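PDB 6T8S: pilin from Clostridioides difficile, which is the major pilin PilA1, probably the main repeating subunit of type IV pili, the thin protein fibres on the bacterial surface. Local coordinates for residues A98-D103 against N120-N125; K108-V113 against Y134-D139. One frame throughout, in Å; residues are numbered along the deposited sequence.

In the fold
From the N terminus, helix 9-37 comes first, and the chain then builds the strands of an antiparallel sheet. After strand 90-92 it enters helix 94-104. Interaction 1 closes a loop from this helix to 120-125, the segment that leads toward the last strand. Strand 109-110 lies inside that loop. Interaction 2 then pairs 108-113 with 134-139 on strand 128-138. The two loops cross, because their segments alternate along the chain. The contacts also meet directly: L122 and T111 probably give their backbone N-H groups to the carbonyls of I109 and N120. Helix 94-104, the loop before the last strand, and strands 109-110 and 128-138 are thus joined.

Interaction 1: residues A98-D103 against N120-N125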
ATOM      1  N   ALA A  98      -4.662 -14.198   2.407  1.00 20.60           N
ATOM      2  CA  ALA A  98      -5.146 -14.626   3.736  1.00 21.91           C
ATOM      3  C   ALA A  98      -4.229 -14.061   4.826  1.00 19.98           C
ATOM      4  O   ALA A  98      -4.746 -13.511   5.827  1.00 20.35           O
ATOM      5  CB  ALA A  98      -5.231 -16.131   3.794  1.00 24.09           C
ATOM      6  N   LYS A  99      -2.914 -14.159   4.643  1.00 20.59           N
ATOM      7  CA  LYS A  99      -1.964 -13.664   5.670  1.00 21.38           C
ATOM      8  C   LYS A  99      -2.066 -12.139   5.770  1.00 20.36           C
ATOM      9  O   LYS A  99      -2.127 -11.592   6.902  1.00 20.52           O
ATOM     10  CB  LYS A  99      -0.521 -14.071   5.360  1.00 21.90           C
ATOM     11  CG  LYS A  99       0.487 -13.407   6.287  1.00 21.50           C
ATOM     12  CD  LYS A  99       1.860 -14.007   6.244  1.00 22.55           C
ATOM     13  CE  LYS A  99       2.837 -13.296   7.161  1.00 22.97           C
ATOM     14  NZ  LYS A  99       2.409 -13.324   8.585  1.00 22.42           N
ATOM     15  N   LEU A 100      -2.042 -11.453   4.627  1.00 20.21           N
ATOM     16  CA  LEU A 100      -2.083  -9.972   4.595  1.00 21.84           C
ATOM     17  C   LEU A 100      -3.331  -9.504   5.360  1.00 21.22           C
ATOM     18  O   LEU A 100      -3.221  -8.614   6.236  1.00 19.98           O
ATOM     19  CB  LEU A 100      -2.037  -9.531   3.126  1.00 22.69           C
ATOM     20  CG  LEU A 100      -1.731  -8.067   2.857  1.00 25.05           C
ATOM     21  CD1 LEU A 100      -0.319  -7.702   3.294  1.00 24.28           C
ATOM     22  CD2 LEU A 100      -1.929  -7.773   1.375  1.00 24.77           C
ATOM     23  N   LEU A 101      -4.485 -10.124   5.098  0.70 22.54           N
ATOM     24  CA  LEU A 101      -5.765  -9.737   5.748  0.70 22.22           C
ATOM     25  C   LEU A 101      -5.754 -10.097   7.238  0.70 22.29           C
ATOM     26  O   LEU A 101      -6.258  -9.299   8.037  0.70 23.59           O
ATOM     27  CB  LEU A 101      -6.927 -10.410   5.015  0.70 23.10           C
ATOM     28  CG  LEU A 101      -7.327  -9.722   3.718  0.70 22.99           C
ATOM     29  CD1 LEU A 101      -8.163 -10.651   2.849  0.70 23.25           C
ATOM     30  CD2 LEU A 101      -8.083  -8.435   4.019  0.70 24.57           C
ATOM     31  N   SER A 102      -5.212 -11.253   7.604  1.00 21.46           N
ATOM     32  CA  SER A 102      -5.114 -11.672   9.027  1.00 22.63           C
ATOM     33  C   SER A 102      -4.285 -10.643   9.801  1.00 23.24           C
ATOM     34  O   SER A 102      -4.585 -10.384  10.971  1.00 23.72           O
ATOM     35  CB  SER A 102      -4.519 -13.044   9.166  1.00 23.51           C
ATOM     36  OG  SER A 102      -5.434 -14.017   8.718  1.00 25.24           O
ATOM     37  N   ASP A 103      -3.256 -10.084   9.165  1.00 22.46           N
ATOM     38  CA  ASP A 103      -2.271  -9.224   9.863  1.00 21.94           C
ATOM     39  C   ASP A 103      -2.758  -7.776   9.921  1.00 21.52           C
ATOM     40  O   ASP A 103      -2.524  -7.133  10.956  1.00 22.41           O
ATOM     41  CB  ASP A 103      -0.885  -9.385   9.240  1.00 21.64           C
ATOM     42  CG  ASP A 103      -0.232 -10.723   9.526  1.00 23.19           C
ATOM     43  OD1 ASP A 103      -0.604 -11.363  10.549  1.00 21.88           O
ATOM     44  OD2 ASP A 103       0.635 -11.129   8.711  1.00 21.31           O
ATOM     45  N   ASN A 120     -13.444  -3.021  -4.698  1.00 31.90           N
ATOM     46  CA  ASN A 120     -13.707  -4.391  -4.178  1.00 33.62           C
ATOM     47  C   ASN A 120     -12.635  -4.726  -3.135  1.00 29.27           C
ATOM     48  O   ASN A 120     -11.442  -4.679  -3.423  1.00 28.34           O
ATOM     49  CB  ASN A 120     -13.782  -5.463  -5.278  1.00 38.65           C
ATOM     50  CG  ASN A 120     -15.177  -5.732  -5.838  1.00 43.69           C
ATOM     51  OD1 ASN A 120     -16.198  -5.216  -5.370  1.00 42.74           O
ATOM     52  ND2 ASN A 120     -15.242  -6.566  -6.863  1.00 44.71           N
ATOM     53  N   PRO A 121     -13.020  -5.051  -1.887  1.00 28.84           N
ATOM     54  CA  PRO A 121     -12.029  -5.419  -0.875  1.00 27.08           C
ATOM     55  C   PRO A 121     -11.341  -6.752  -1.202  1.00 26.08           C
ATOM     56  O   PRO A 121     -12.002  -7.660  -1.694  1.00 25.74           O
ATOM     57  CB  PRO A 121     -12.838  -5.535   0.424  1.00 29.31           C
ATOM     58  CG  PRO A 121     -14.277  -5.733  -0.013  1.00 29.78           C
ATOM     59  CD  PRO A 121     -14.395  -5.060  -1.364  1.00 28.31           C
ATOM     60  N   LEU A 122     -10.036  -6.853  -0.937  1.00 22.75           N
ATOM     61  CA  LEU A 122      -9.330  -8.157  -0.976  1.00 22.77           C
ATOM     62  C   LEU A 122     -10.045  -9.102  -0.006  1.00 21.32           C
ATOM     63  O   LEU A 122     -10.443  -8.638   1.069  1.00 21.84           O
ATOM     64  CB  LEU A 122      -7.859  -7.963  -0.578  1.00 22.25           C
ATOM     65  CG  LEU A 122      -6.940  -9.171  -0.794  1.00 23.93           C
ATOM     66  CD1 LEU A 122      -6.593  -9.372  -2.258  1.00 24.70           C
ATOM     67  CD2 LEU A 122      -5.653  -9.022   0.009  1.00 24.70           C
ATOM     68  N   THR A 123     -10.195 -10.379  -0.367  1.00 21.71           N
ATOM     69  CA  THR A 123     -10.696 -11.441   0.538  1.00 22.08           C
ATOM     70  C   THR A 123      -9.603 -12.489   0.760  1.00 22.29           C
ATOM     71  O   THR A 123      -8.610 -12.527  -0.010  1.00 22.79           O
ATOM     72  CB  THR A 123     -11.973 -12.110   0.008  1.00 22.43           C
ATOM     73  OG1 THR A 123     -11.594 -13.099  -0.950  1.00 23.88           O
ATOM     74  CG2 THR A 123     -12.937 -11.118  -0.607  1.00 24.26           C
ATOM     75  N   SER A 124      -9.820 -13.360   1.742  1.00 23.25           N
ATOM     76  CA  SER A 124      -8.870 -14.437   2.108  1.00 25.42           C
ATOM     77  C   SER A 124      -8.797 -15.489   0.987  1.00 27.13           C
ATOM     78  O   SER A 124      -7.864 -16.291   1.010  1.00 29.63           O
ATOM     79  CB  SER A 124      -9.239 -15.027   3.437  1.00 26.54           C
ATOM     80  OG  SER A 124     -10.515 -15.619   3.363  1.00 28.08           O
ATOM     81  N   ASN A 125      -9.722 -15.471   0.022  1.00 28.90           N
ATOM     82  CA  ASN A 125      -9.738 -16.412  -1.134  1.00 31.72           C
ATOM     83  C   ASN A 125      -9.328 -15.714  -2.439  1.00 29.31           C
ATOM     84  O   ASN A 125      -9.437 -16.363  -3.493  1.00 29.37           O
ATOM     85  CB  ASN A 125     -11.124 -17.037  -1.331  1.00 35.18           C
ATOM     86  CG  ASN A 125     -11.545 -17.879  -0.150  1.00 39.14           C
ATOM     87  OD1 ASN A 125     -10.739 -18.607   0.413  1.00 40.77           O
ATOM     88  ND2 ASN A 125     -12.801 -17.773   0.246  1.00 44.46           N
TER
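A98 and S124 mark the closest approach of the backbones, with their CA atoms 4.1 Å apart, where the irregular segment 120-125 passes beside helix 94-104. No hydrogen bond links the two segments. The contact is made by apolar side chains and by methyl groups set against the loop backbone. L122 is central. Its CB points toward the helix, and with CG anti to the backbone N (chi1 -170°) the branch lies against the helix leucines. The CD2 methyl of L122 meets two of them. It lies 4.2 Å from L100 CD2, and these two side chains cross at about a right angle. It also approaches L101, where the side chains meet obliquely. L101 has two deposited conformers, and in the one described CD1 sits implausibly close to the T123 backbone, so the detailed placing of its methyls is doubtful. Near the start of the helix segment, A98 CB lies 4.2 Å from S124 CB and 3.8 Å from S124 O. T123 points its CB away from the helix. Its OG1 accepts a hydrogen bond from N125 N at 3.2 Å, an ST turn, and is also hydrogen-bonded to T126 OG1. The leucines reach further into the fold, since L100, L101 and L122 all touch I109 of strand 109-110, and L100 also packs on V16 of helix 9-37. The contact is thus held by apolar packing, with L100 and L122 buried, L101 partly exposed, and A98 and S124 at a more open end with no hydrogen bond between them.

Interaction 2: residues K108-V113 against Y134-D139; sequences KIYTSV and YIVLID
V113 lies over one face of the Y134 ring, and the carbonyl O of Y110 sits at the ring edge, in its plane. The V113 CG2 methyl makes a CH-pi contact, 3.7 Å from the ring centroid and 20° off the ring normal. It is offset toward the rim, near CZ and CE1. With V113 CG1 anti to the carbonyl carbon (chi1 -62°) and CG2 between that carbon and the backbone N, both methyls meet the ring. V113 CG1 lies nearer the ring's root, 3.8 Å from Y134 CG. The Y110 ring meets V136 CG2 obliquely, and the Y110 side chain also touches L118 and P121. The backbones run antiparallel. Y110 and Y134 form a hydrogen-bonded pair: Y110 N donates to Y134 O at 2.8 Å, and Y134 N returns a bond to Y110 O at 3.0 Å. I109 and I135 form the neighbouring non-hydrogen-bonded pair. Their side chains lie side by side, with I109 CG1 4.2 Å from I135 CG2, on the sheet face that does not carry the two tyrosines. V136 N donates to K108 O at 2.8 Å, with N-H...O at 166°. That oxygen also takes a CA-H...O contact from I135 CA at 3.2 Å. Beyond the pairing, V136 O accepts from Y23 OH of helix 9-37. Strand 109-110 thus pairs as a short antiparallel strand with strand 128-138, beside the long N-terminal helix. A sheet packed on such a helix is the characteristic architecture of type IV pilins.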
ATOM      1  N   LYS A 108      -9.219  -2.176   4.745  1.00 20.62           N
ATOM      2  CA  LYS A 108      -7.948  -1.496   4.414  1.00 21.39           C
ATOM      3  C   LYS A 108      -7.445  -1.879   3.022  1.00 20.30           C
ATOM      4  O   LYS A 108      -6.899  -0.981   2.373  1.00 22.37           O
ATOM      5  CB  LYS A 108      -6.912  -1.785   5.506  1.00 23.51           C
ATOM      6  CG  LYS A 108      -7.291  -1.220   6.875  1.00 27.49           C
ATOM      7  CD  LYS A 108      -6.138  -0.647   7.646  1.00 31.23           C
ATOM      8  CE  LYS A 108      -6.496  -0.196   9.050  1.00 34.88           C
ATOM      9  NZ  LYS A 108      -7.344   1.016   9.037  1.00 38.95           N
ATOM     10  N   ILE A 109      -7.559  -3.146   2.609  1.00 19.67           N
ATOM     11  CA  ILE A 109      -6.896  -3.660   1.374  1.00 19.49           C
ATOM     12  C   ILE A 109      -7.932  -3.790   0.254  1.00 19.56           C
ATOM     13  O   ILE A 109      -8.928  -4.529   0.434  1.00 19.43           O
ATOM     14  CB  ILE A 109      -6.160  -4.989   1.632  1.00 19.23           C
ATOM     15  CG1 ILE A 109      -5.292  -4.920   2.893  1.00 20.09           C
ATOM     16  CG2 ILE A 109      -5.353  -5.378   0.399  1.00 20.18           C
ATOM     17  CD1 ILE A 109      -4.899  -6.272   3.413  1.00 21.06           C
ATOM     18  N   TYR A 110      -7.687  -3.126  -0.875  1.00 21.14           N
ATOM     19  CA  TYR A 110      -8.637  -3.029  -2.017  1.00 21.57           C
ATOM     20  C   TYR A 110      -7.900  -3.355  -3.321  1.00 23.41           C
ATOM     21  O   TYR A 110      -6.695  -3.028  -3.456  1.00 22.31           O
ATOM     22  CB  TYR A 110      -9.313  -1.648  -1.999  1.00 21.91           C
ATOM     23  CG  TYR A 110     -10.200  -1.426  -0.798  1.00 21.81           C
ATOM     24  CD1 TYR A 110     -11.541  -1.784  -0.815  1.00 22.15           C
ATOM     25  CD2 TYR A 110      -9.685  -0.933   0.392  1.00 22.80           C
ATOM     26  CE1 TYR A 110     -12.352  -1.612   0.299  1.00 24.55           C
ATOM     27  CE2 TYR A 110     -10.477  -0.779   1.523  1.00 22.94           C
ATOM     28  CZ  TYR A 110     -11.821  -1.104   1.478  1.00 24.40           C
ATOM     29  OH  TYR A 110     -12.623  -0.970   2.586  1.00 24.13           O
ATOM     30  N   THR A 111      -8.609  -3.992  -4.260  1.00 25.84           N
ATOM     31  CA  THR A 111      -8.092  -4.366  -5.605  1.00 31.53           C
ATOM     32  C   THR A 111      -8.464  -3.307  -6.653  1.00 33.02           C
ATOM     33  O   THR A 111      -7.955  -3.408  -7.784  1.00 31.97           O
ATOM     34  CB  THR A 111      -8.574  -5.768  -5.987  1.00 33.05           C
ATOM     35  OG1 THR A 111      -9.999  -5.802  -5.951  1.00 32.45           O
ATOM     36  CG2 THR A 111      -8.033  -6.830  -5.053  1.00 35.32           C
ATOM     37  N   SER A 112      -9.310  -2.327  -6.318  1.00 32.40           N
ATOM     38  CA  SER A 112      -9.653  -1.195  -7.221  1.00 34.85           C
ATOM     39  C   SER A 112     -10.021   0.055  -6.419  1.00 36.58           C
ATOM     40  O   SER A 112     -10.489  -0.069  -5.271  1.00 33.50           O
ATOM     41  CB  SER A 112     -10.781  -1.566  -8.163  1.00 35.34           C
ATOM     42  OG  SER A 112     -11.997  -1.695  -7.447  1.00 35.86           O
ATOM     43  N   VAL A 113      -9.829   1.217  -7.033  1.00 36.01           N
ATOM     44  CA  VAL A 113     -10.278   2.537  -6.513  1.00 39.39           C
ATOM     45  C   VAL A 113     -10.687   3.385  -7.714  1.00 42.89           C
ATOM     46  O   VAL A 113     -10.182   3.124  -8.826  1.00 45.04           O
ATOM     47  CB  VAL A 113      -9.181   3.247  -5.696  1.00 42.32           C
ATOM     48  CG1 VAL A 113      -8.781   2.450  -4.464  1.00 45.10           C
ATOM     49  CG2 VAL A 113      -7.961   3.571  -6.546  1.00 43.96           C
ATOM     50  N   TYR A 134      -4.118  -1.590  -3.284  1.00 20.26           N
ATOM     51  CA  TYR A 134      -4.314  -0.367  -2.485  1.00 20.13           C
ATOM     52  C   TYR A 134      -4.481  -0.741  -1.008  1.00 19.12           C
ATOM     53  O   TYR A 134      -5.284  -1.630  -0.707  1.00 19.34           O
ATOM     54  CB  TYR A 134      -5.535   0.379  -3.020  1.00 21.53           C
ATOM     55  CG  TYR A 134      -5.417   0.767  -4.468  1.00 22.30           C
ATOM     56  CD1 TYR A 134      -4.761   1.926  -4.851  1.00 22.37           C
ATOM     57  CD2 TYR A 134      -5.921  -0.059  -5.459  1.00 22.24           C
ATOM     58  CE1 TYR A 134      -4.664   2.290  -6.187  1.00 22.68           C
ATOM     59  CE2 TYR A 134      -5.818   0.280  -6.799  1.00 22.92           C
ATOM     60  CZ  TYR A 134      -5.197   1.462  -7.161  1.00 24.08           C
ATOM     61  OH  TYR A 134      -5.081   1.790  -8.486  1.00 24.29           O
ATOM     62  N   ILE A 135      -3.742  -0.072  -0.116  1.00 19.32           N
ATOM     63  CA  ILE A 135      -3.897  -0.266   1.358  1.00 20.01           C
ATOM     64  C   ILE A 135      -4.109   1.097   2.020  1.00 19.12           C
ATOM     65  O   ILE A 135      -3.223   1.965   1.946  1.00 19.00           O
ATOM     66  CB  ILE A 135      -2.728  -1.037   2.004  1.00 19.23           C
ATOM     67  CG1 ILE A 135      -2.330  -2.287   1.210  1.00 20.52           C
ATOM     68  CG2 ILE A 135      -3.106  -1.392   3.437  1.00 20.19           C
ATOM     69  CD1 ILE A 135      -1.174  -3.071   1.806  1.00 20.00           C
ATOM     70  N   VAL A 136      -5.250   1.266   2.682  1.00 19.82           N
ATOM     71  CA  VAL A 136      -5.555   2.524   3.419  1.00 20.68           C
ATOM     72  C   VAL A 136      -4.506   2.705   4.524  1.00 21.32           C
ATOM     73  O   VAL A 136      -4.326   1.755   5.322  1.00 21.35           O
ATOM     74  CB  VAL A 136      -6.972   2.501   4.005  1.00 20.77           C
ATOM     75  CG1 VAL A 136      -7.232   3.722   4.869  1.00 22.86           C
ATOM     76  CG2 VAL A 136      -8.016   2.396   2.903  1.00 22.24           C
ATOM     77  N   LEU A 137      -3.856   3.870   4.570  1.00 21.45           N
ATOM     78  CA  LEU A 137      -2.882   4.249   5.643  1.00 23.80           C
ATOM     79  C   LEU A 137      -3.575   5.077   6.731  1.00 25.73           C
ATOM     80  O   LEU A 137      -3.366   4.785   7.930  1.00 26.44           O
ATOM     81  CB  LEU A 137      -1.758   5.084   5.038  1.00 24.63           C
ATOM     82  CG  LEU A 137      -0.755   4.334   4.174  1.00 26.67           C
ATOM     83  CD1 LEU A 137       0.166   5.320   3.467  1.00 27.51           C
ATOM     84  CD2 LEU A 137       0.060   3.370   5.017  1.00 27.87           C
ATOM     85  N   ILE A 138      -4.330   6.091   6.316  1.00 26.23           N
ATOM     86  CA  ILE A 138      -4.979   7.074   7.231  1.00 28.86           C
ATOM     87  C   ILE A 138      -6.446   7.176   6.826  1.00 30.50           C
ATOM     88  O   ILE A 138      -6.720   7.574   5.692  1.00 29.04           O
ATOM     89  CB  ILE A 138      -4.266   8.442   7.225  1.00 28.60           C
ATOM     90  CG1 ILE A 138      -2.765   8.308   7.514  1.00 27.24           C
ATOM     91  CG2 ILE A 138      -4.960   9.391   8.199  1.00 30.71           C
ATOM     92  CD1 ILE A 138      -1.983   9.606   7.488  1.00 28.40           C
ATOM     93  N   ASP A 139      -7.326   6.795   7.750  1.00 35.87           N
ATOM     94  CA  ASP A 139      -8.804   6.802   7.629  1.00 44.25           C
ATOM     95  C   ASP A 139      -9.332   7.959   8.486  1.00 49.90           C
ATOM     96  O   ASP A 139      -9.235   7.841   9.717  1.00 52.19           O
ATOM     97  CB  ASP A 139      -9.345   5.442   8.092  1.00 49.38           C
ATOM     98  CG  ASP A 139     -10.658   5.029   7.454  1.00 54.66           C
ATOM     99  OD1 ASP A 139     -11.612   5.836   7.493  1.00 62.64           O
ATOM    100  OD2 ASP A 139     -10.714   3.902   6.924  1.00 56.83           O
TER